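Local coordinates for protein dihydrodipicolinate synthase (Oceanobacillus iheyensis HTE831, PDB 3D0C) that probably catalyses the condensation of pyruvate with aspartate semialdehyde to 4-hydroxy-tetrahydrodipicolinate, a step of lysine biosynthesis, at residues P22-T27 against G272-V277; V246-L251 against L291-L296. The protein carries 1 engineered substitution. One frame throughout, in Å; residues are numbered along the deposited sequence.

Interaction 1. Residues P22-T27 against G272-V277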
ATOM      1  N   PRO A  22      20.696  -2.043  -5.114  1.00 20.19           N
ATOM      2  CA  PRO A  22      20.944  -3.094  -6.103  1.00 22.53           C
ATOM      3  C   PRO A  22      20.838  -4.485  -5.485  1.00 25.94           C
ATOM      4  O   PRO A  22      21.154  -4.682  -4.313  1.00 27.83           O
ATOM      5  CB  PRO A  22      22.348  -2.770  -6.614  1.00 22.24           C
ATOM      6  CG  PRO A  22      22.992  -2.094  -5.456  1.00 24.01           C
ATOM      7  CD  PRO A  22      21.898  -1.226  -4.878  1.00 22.14           C
ATOM      8  N   PHE A  23      20.366  -5.444  -6.270  1.00 28.56           N
ATOM      9  CA  PHE A  23      20.231  -6.812  -5.793  1.00 32.18           C
ATOM     10  C   PHE A  23      21.145  -7.713  -6.619  1.00 32.77           C
ATOM     11  O   PHE A  23      21.561  -7.346  -7.715  1.00 32.15           O
ATOM     12  CB  PHE A  23      18.773  -7.265  -5.898  1.00 37.03           C
ATOM     13  CG  PHE A  23      17.814  -6.412  -5.105  1.00 42.55           C
ATOM     14  CD1 PHE A  23      17.918  -6.322  -3.718  1.00 45.88           C
ATOM     15  CD2 PHE A  23      16.818  -5.683  -5.748  1.00 44.82           C
ATOM     16  CE1 PHE A  23      17.040  -5.521  -2.985  1.00 48.14           C
ATOM     17  CE2 PHE A  23      15.937  -4.879  -5.023  1.00 48.43           C
ATOM     18  CZ  PHE A  23      16.051  -4.798  -3.640  1.00 47.94           C
ATOM     19  N   LEU A  24      21.460  -8.891  -6.092  1.00 35.61           N
ATOM     20  CA  LEU A  24      22.354  -9.817  -6.781  1.00 38.80           C
ATOM     21  C   LEU A  24      21.691 -10.758  -7.790  1.00 39.15           C
ATOM     22  O   LEU A  24      20.483 -10.967  -7.784  1.00 37.17           O
ATOM     23  CB  LEU A  24      23.123 -10.652  -5.757  1.00 42.81           C
ATOM     24  CG  LEU A  24      24.176  -9.956  -4.899  1.00 45.39           C
ATOM     25  CD1 LEU A  24      24.563 -10.874  -3.758  1.00 48.99           C
ATOM     26  CD2 LEU A  24      25.396  -9.592  -5.733  1.00 47.33           C
ATOM     27  N   GLU A  25      22.541 -11.312  -8.647  1.00 40.91           N
ATOM     28  CA  GLU A  25      22.221 -12.253  -9.715  1.00 43.01           C
ATOM     29  C   GLU A  25      20.789 -12.812  -9.734  1.00 41.90           C
ATOM     30  O   GLU A  25      19.866 -12.186 -10.267  1.00 43.03           O
ATOM     31  CB  GLU A  25      23.201 -13.433  -9.642  1.00 48.96           C
ATOM     32  CG  GLU A  25      23.164 -14.360 -10.841  1.00 56.86           C
ATOM     33  CD  GLU A  25      23.756 -13.730 -12.092  1.00 61.70           C
ATOM     34  OE1 GLU A  25      24.204 -12.564 -12.030  1.00 63.92           O
ATOM     35  OE2 GLU A  25      23.772 -14.410 -13.141  1.00 63.29           O
ATOM     36  N   GLY A  26      20.619 -14.011  -9.178  1.00 40.35           N
ATOM     37  CA  GLY A  26      19.315 -14.648  -9.165  1.00 37.42           C
ATOM     38  C   GLY A  26      18.792 -14.894  -7.766  1.00 36.32           C
ATOM     39  O   GLY A  26      17.630 -15.256  -7.591  1.00 36.73           O
ATOM     40  N   THR A  27      19.653 -14.718  -6.768  1.00 35.90           N
ATOM     41  CA  THR A  27      19.254 -14.904  -5.377  1.00 35.73           C
ATOM     42  C   THR A  27      18.486 -13.661  -4.931  1.00 35.20           C
ATOM     43  O   THR A  27      17.722 -13.701  -3.969  1.00 33.89           O
ATOM     44  CB  THR A  27      20.474 -15.069  -4.456  1.00 37.70           C
ATOM     45  OG1 THR A  27      21.227 -13.851  -4.445  1.00 38.51           O
ATOM     46  CG2 THR A  27      21.366 -16.210  -4.941  1.00 38.95           C
ATOM     47  N   GLY A 272      27.008   1.182 -17.570  1.00 32.18           N
ATOM     48  CA  GLY A 272      28.079   0.473 -16.898  1.00 31.75           C
ATOM     49  C   GLY A 272      28.115   0.630 -15.393  1.00 31.53           C
ATOM     50  O   GLY A 272      29.149   0.389 -14.764  1.00 31.72           O
ATOM     51  N   LEU A 273      26.995   1.040 -14.812  1.00 31.67           N
ATOM     52  CA  LEU A 273      26.914   1.211 -13.368  1.00 33.11           C
ATOM     53  C   LEU A 273      26.262  -0.025 -12.762  1.00 31.84           C
ATOM     54  O   LEU A 273      25.382  -0.631 -13.370  1.00 32.89           O
ATOM     55  CB  LEU A 273      26.108   2.466 -13.016  1.00 35.64           C
ATOM     56  CG  LEU A 273      26.712   3.811 -13.434  1.00 39.95           C
ATOM     57  CD1 LEU A 273      25.803   4.943 -12.982  1.00 41.71           C
ATOM     58  CD2 LEU A 273      28.093   3.972 -12.819  1.00 41.75           C
ATOM     59  N   ARG A 274      26.709  -0.397 -11.568  1.00 31.94           N
ATOM     60  CA  ARG A 274      26.195  -1.573 -10.875  1.00 32.05           C
ATOM     61  C   ARG A 274      24.796  -1.326 -10.306  1.00 30.40           C
ATOM     62  O   ARG A 274      24.636  -0.572  -9.349  1.00 28.87           O
ATOM     63  CB  ARG A 274      27.159  -1.957  -9.754  1.00 34.59           C
ATOM     64  CG  ARG A 274      26.975  -3.364  -9.229  1.00 40.40           C
ATOM     65  CD  ARG A 274      28.122  -3.749  -8.309  1.00 47.16           C
ATOM     66  NE  ARG A 274      28.033  -5.139  -7.880  1.00 53.99           N
ATOM     67  CZ  ARG A 274      28.911  -5.730  -7.077  1.00 58.07           C
ATOM     68  NH1 ARG A 274      29.951  -5.049  -6.615  1.00 60.16           N
ATOM     69  NH2 ARG A 274      28.747  -7.001  -6.734  1.00 59.71           N
ATOM     70  N   ALA A 275      23.791  -1.971 -10.891  1.00 28.14           N
ATOM     71  CA  ALA A 275      22.413  -1.795 -10.439  1.00 28.82           C
ATOM     72  C   ALA A 275      21.604  -3.096 -10.336  1.00 27.69           C
ATOM     73  O   ALA A 275      20.721  -3.214  -9.485  1.00 26.95           O
ATOM     74  CB  ALA A 275      21.692  -0.799 -11.359  1.00 27.30           C
ATOM     75  N   GLY A 276      21.895  -4.065 -11.203  1.00 24.30           N
ATOM     76  CA  GLY A 276      21.174  -5.325 -11.164  1.00 24.28           C
ATOM     77  C   GLY A 276      19.744  -5.212 -11.667  1.00 25.18           C
ATOM     78  O   GLY A 276      19.429  -4.327 -12.465  1.00 22.74           O
ATOM     79  N   VAL A 277      18.881  -6.114 -11.207  1.00 24.67           N
ATOM     80  CA  VAL A 277      17.477  -6.139 -11.599  1.00 27.62           C
ATOM     81  C   VAL A 277      16.581  -5.841 -10.399  1.00 27.73           C
ATOM     82  O   VAL A 277      17.005  -5.968  -9.251  1.00 28.63           O
ATOM     83  CB  VAL A 277      17.077  -7.521 -12.145  1.00 30.74           C
ATOM     84  CG1 VAL A 277      17.910  -7.856 -13.371  1.00 33.50           C
ATOM     85  CG2 VAL A 277      17.266  -8.581 -11.065  1.00 30.78           C
TER
HETATM   86  O   HOH W   1      18.972  -4.818  -8.480  1.00 28.80           O
HETATM   87  O   HOH W   2      20.303  -8.355  -9.664  1.00 29.14           O
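P22 meets A275 with CB and CA: CB of P22 lies 3.3 Å from the carbonyl O of A275, and the same oxygen receives a bent CA-H...O contact from P22 CA, with 123° at the hydrogen. Next along the chain, the ring of F23 meets V277 at its rim. Its CG stands anti to its own carbonyl carbon and beside its N (chi1 -59°), and CD2 comes within 3.5 Å of V277 O, which approaches in the plane of the ring. The pair illustrates how a C-H edge with slight positive charge can face a carbonyl oxygen. L24 and R274 meet more loosely, L24 CD2 being 4.4 Å from R274 NH2. The arginine chain is extended throughout, and its NE forms a salt bridge with D31. CA of G276, a residue at positive phi, comes within 4.0 Å of F23 O. Between the loops, water is the main polar mediator. One molecule accepts from F23 N at 2.7 Å and donates to A275 O at 2.6 Å; its link to V277 O is too short to be trusted. A second accepts from V277 N at 3.1 Å and donates to F23 O. E269 OE2, on helix 260-270, takes the N-H groups of both A275 and G276. The contact thus joins the loop after the first barrel strand to the loop after helix 260-270, and its chemistry implies backbone polar groups satisfied through shared water, with carbonyl oxygens resting against C-H groups.

Interaction 2. Residues V246-L251 against L291-L296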
ATOM      1  N   VAL A 246      12.184  15.230 -19.078  1.00 24.13           N
ATOM      2  CA  VAL A 246      10.808  14.739 -19.052  1.00 22.88           C
ATOM      3  C   VAL A 246      10.656  13.355 -19.692  1.00 22.53           C
ATOM      4  O   VAL A 246       9.953  12.494 -19.156  1.00 20.88           O
ATOM      5  CB  VAL A 246       9.849  15.739 -19.736  1.00 23.47           C
ATOM      6  CG1 VAL A 246       8.524  15.063 -20.062  1.00 25.39           C
ATOM      7  CG2 VAL A 246       9.597  16.926 -18.805  1.00 25.11           C
ATOM      8  N   PRO A 247      11.318  13.115 -20.840  1.00 21.66           N
ATOM      9  CA  PRO A 247      11.227  11.813 -21.517  1.00 23.58           C
ATOM     10  C   PRO A 247      11.602  10.640 -20.605  1.00 22.22           C
ATOM     11  O   PRO A 247      11.034   9.552 -20.713  1.00 21.34           O
ATOM     12  CB  PRO A 247      12.199  11.966 -22.685  1.00 24.90           C
ATOM     13  CG  PRO A 247      12.093  13.437 -23.005  1.00 25.47           C
ATOM     14  CD  PRO A 247      12.155  14.046 -21.622  1.00 23.17           C
ATOM     15  N   PHE A 248      12.565  10.876 -19.718  1.00 20.52           N
ATOM     16  CA  PHE A 248      13.034   9.863 -18.768  1.00 23.43           C
ATOM     17  C   PHE A 248      11.951   9.616 -17.715  1.00 19.97           C
ATOM     18  O   PHE A 248      11.610   8.474 -17.401  1.00 18.47           O
ATOM     19  CB  PHE A 248      14.316  10.351 -18.080  1.00 26.69           C
ATOM     20  CG  PHE A 248      14.984   9.311 -17.206  1.00 34.38           C
ATOM     21  CD1 PHE A 248      15.804   8.333 -17.762  1.00 37.61           C
ATOM     22  CD2 PHE A 248      14.792   9.314 -15.826  1.00 36.08           C
ATOM     23  CE1 PHE A 248      16.425   7.374 -16.958  1.00 40.13           C
ATOM     24  CE2 PHE A 248      15.407   8.359 -15.013  1.00 38.97           C
ATOM     25  CZ  PHE A 248      16.225   7.390 -15.582  1.00 39.37           C
ATOM     26  N   GLU A 249      11.416  10.701 -17.166  1.00 19.17           N
ATOM     27  CA  GLU A 249      10.375  10.599 -16.158  1.00 18.66           C
ATOM     28  C   GLU A 249       9.115   9.995 -16.750  1.00 17.19           C
ATOM     29  O   GLU A 249       8.407   9.254 -16.075  1.00 16.79           O
ATOM     30  CB  GLU A 249      10.096  11.975 -15.545  1.00 22.46           C
ATOM     31  CG  GLU A 249      11.291  12.521 -14.774  1.00 25.53           C
ATOM     32  CD  GLU A 249      11.653  11.659 -13.567  1.00 29.22           C
ATOM     33  OE1 GLU A 249      10.905  11.682 -12.570  1.00 30.05           O
ATOM     34  OE2 GLU A 249      12.680  10.951 -13.617  1.00 25.74           O
ATOM     35  N   ASP A 250       8.830  10.287 -18.015  1.00 18.13           N
ATOM     36  CA  ASP A 250       7.642   9.704 -18.630  1.00 20.25           C
ATOM     37  C   ASP A 250       7.805   8.188 -18.772  1.00 19.19           C
ATOM     38  O   ASP A 250       6.853   7.435 -18.567  1.00 18.86           O
ATOM     39  CB  ASP A 250       7.350  10.352 -19.988  1.00 22.24           C
ATOM     40  CG  ASP A 250       6.708  11.722 -19.846  1.00 26.98           C
ATOM     41  OD1 ASP A 250       6.186  12.028 -18.748  1.00 27.85           O
ATOM     42  OD2 ASP A 250       6.710  12.489 -20.827  1.00 24.99           O
ATOM     43  N   LEU A 251       9.003   7.732 -19.123  1.00 20.20           N
ATOM     44  CA  LEU A 251       9.228   6.292 -19.238  1.00 19.42           C
ATOM     45  C   LEU A 251       9.002   5.637 -17.880  1.00 17.08           C
ATOM     46  O   LEU A 251       8.399   4.567 -17.790  1.00 18.93           O
ATOM     47  CB  LEU A 251      10.657   5.989 -19.696  1.00 22.56           C
ATOM     48  CG  LEU A 251      10.943   6.097 -21.197  1.00 26.74           C
ATOM     49  CD1 LEU A 251      12.443   5.941 -21.463  1.00 27.82           C
ATOM     50  CD2 LEU A 251      10.152   5.023 -21.930  1.00 26.35           C
ATOM     51  N   LEU A 291      13.807  -0.622 -25.732  1.00 23.61           N
ATOM     52  CA  LEU A 291      14.266   0.074 -26.931  1.00 26.18           C
ATOM     53  C   LEU A 291      14.114   1.588 -26.765  1.00 26.31           C
ATOM     54  O   LEU A 291      15.014   2.360 -27.107  1.00 28.75           O
ATOM     55  CB  LEU A 291      13.461  -0.409 -28.143  1.00 26.37           C
ATOM     56  CG  LEU A 291      13.746   0.247 -29.497  1.00 28.36           C
ATOM     57  CD1 LEU A 291      15.235   0.158 -29.820  1.00 28.05           C
ATOM     58  CD2 LEU A 291      12.905  -0.439 -30.571  1.00 30.13           C
ATOM     59  N   GLU A 292      12.977   2.010 -26.221  1.00 26.11           N
ATOM     60  CA  GLU A 292      12.732   3.434 -26.014  1.00 24.71           C
ATOM     61  C   GLU A 292      13.780   4.045 -25.098  1.00 22.46           C
ATOM     62  O   GLU A 292      14.232   5.170 -25.323  1.00 22.29           O
ATOM     63  CB  GLU A 292      11.338   3.669 -25.431  1.00 25.53           C
ATOM     64  CG  GLU A 292      10.247   3.769 -26.480  1.00 29.76           C
ATOM     65  CD  GLU A 292       9.000   4.469 -25.959  1.00 31.25           C
ATOM     66  OE1 GLU A 292       9.129   5.584 -25.402  1.00 32.53           O
ATOM     67  OE2 GLU A 292       7.895   3.907 -26.119  1.00 34.73           O
ATOM     68  N   LEU A 293      14.170   3.303 -24.065  1.00 22.28           N
ATOM     69  CA  LEU A 293      15.171   3.795 -23.132  1.00 22.52           C
ATOM     70  C   LEU A 293      16.531   3.903 -23.814  1.00 23.87           C
ATOM     71  O   LEU A 293      17.246   4.897 -23.653  1.00 20.45           O
ATOM     72  CB  LEU A 293      15.269   2.861 -21.924  1.00 22.93           C
ATOM     73  CG  LEU A 293      16.357   3.212 -20.908  1.00 22.06           C
ATOM     74  CD1 LEU A 293      16.168   4.634 -20.392  1.00 22.78           C
ATOM     75  CD2 LEU A 293      16.304   2.219 -19.767  1.00 20.27           C
ATOM     76  N   GLU A 294      16.886   2.870 -24.573  1.00 23.60           N
ATOM     77  CA  GLU A 294      18.165   2.857 -25.276  1.00 25.05           C
ATOM     78  C   GLU A 294      18.269   4.056 -26.220  1.00 24.60           C
ATOM     79  O   GLU A 294      19.319   4.696 -26.313  1.00 27.31           O
ATOM     80  CB  GLU A 294      18.332   1.543 -26.053  1.00 23.98           C
ATOM     81  CG  GLU A 294      18.279   0.290 -25.175  1.00 28.10           C
ATOM     82  CD  GLU A 294      18.426  -1.002 -25.968  1.00 29.85           C
ATOM     83  OE1 GLU A 294      18.175  -0.988 -27.195  1.00 31.03           O
ATOM     84  OE2 GLU A 294      18.781  -2.037 -25.363  1.00 31.37           O
ATOM     85  N   GLU A 295      17.178   4.359 -26.912  1.00 25.02           N
ATOM     86  CA  GLU A 295      17.152   5.485 -27.840  1.00 26.54           C
ATOM     87  C   GLU A 295      17.302   6.817 -27.104  1.00 27.50           C
ATOM     88  O   GLU A 295      17.963   7.732 -27.599  1.00 27.13           O
ATOM     89  CB  GLU A 295      15.846   5.493 -28.632  1.00 27.36           C
ATOM     90  CG  GLU A 295      15.571   4.206 -29.400  1.00 32.33           C
ATOM     91  CD  GLU A 295      14.357   4.314 -30.308  1.00 32.97           C
ATOM     92  OE1 GLU A 295      13.252   4.609 -29.799  1.00 33.95           O
ATOM     93  OE2 GLU A 295      14.508   4.106 -31.532  1.00 36.50           O
ATOM     94  N   LEU A 296      16.675   6.932 -25.933  1.00 25.29           N
ATOM     95  CA  LEU A 296      16.774   8.159 -25.151  1.00 25.40           C
ATOM     96  C   LEU A 296      18.223   8.382 -24.742  1.00 25.60           C
ATOM     97  O   LEU A 296      18.736   9.499 -24.825  1.00 27.04           O
ATOM     98  CB  LEU A 296      15.892   8.085 -23.896  1.00 22.32           C
ATOM     99  CG  LEU A 296      16.089   9.208 -22.865  1.00 21.93           C
ATOM    100  CD1 LEU A 296      15.901  10.569 -23.521  1.00 23.29           C
ATOM    101  CD2 LEU A 296      15.096   9.027 -21.724  1.00 23.24           C
TER
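E292 and L251 open the contact, crossing obliquely: CD2 of L251 lies 3.7 Å from E292 OE1 and touches E292 CB as well, so that one branch of a buried leucine lies against both the CB and the carboxylate of an exposed acid. One residue on, L293 receives the other branch. L251 CD1 sits 3.9 Å from L293 CA and 4.1 Å from L293 CD1; chi1 of -81° sets CG of L251 anti to the carbonyl carbon. L293 CD1 also comes within 4.4 Å of F248 CE1, obliquely to the ring. A turn after E292, L296 points across at the first helix, its CG anti to its backbone N (chi1 170°). Its two methyls divide the work. CD1 rests on P247 CB at 4.0 Å, while CD2 packs 3.7 Å from F248 CA and meets the rim of the phenyl ring near its plane; the two side chains stand at about a right angle. L296 and L251 pass alongside each other in opposite directions, with L296 CD2 and L251 CD1 4.1 Å apart. The pattern exemplifies apolar side chains interleaving between antiparallel helices, here 10.8 Å apart at the closest approach of the segment axes, with a signed crossing angle of -164°. Where P247 enters, the first helix is kinked. Helices 235-257 and 287-303 belong to the helical region that follows the eight-stranded barrel. Helix 260-270 completes the cluster, with I263 touching F248 and L251 and Q270 touching L293, while L215, in the loop after strand 210-213, reaches F248 from the barrel side.

Interactions 1 and 2 lie with their centres 21 Å apart and their nearest atoms about 10 Å apart, so they do not touch, yet helix 260-270 connects them. Its residues K265 and M268 face the loops of 22-27 and 272-277, whereas I263 and Q270 face the helix pair of 246-251 and 291-296. In sequence the segments alternate, and 272-277 is the loop that meets the loop after the first barrel strand. Both contacts lie near the predicted pyruvate-binding T56, whose side chain is about 10 Å from that of P22 and about 8 Å from that of F248, which probably places them around the pocket and not in it.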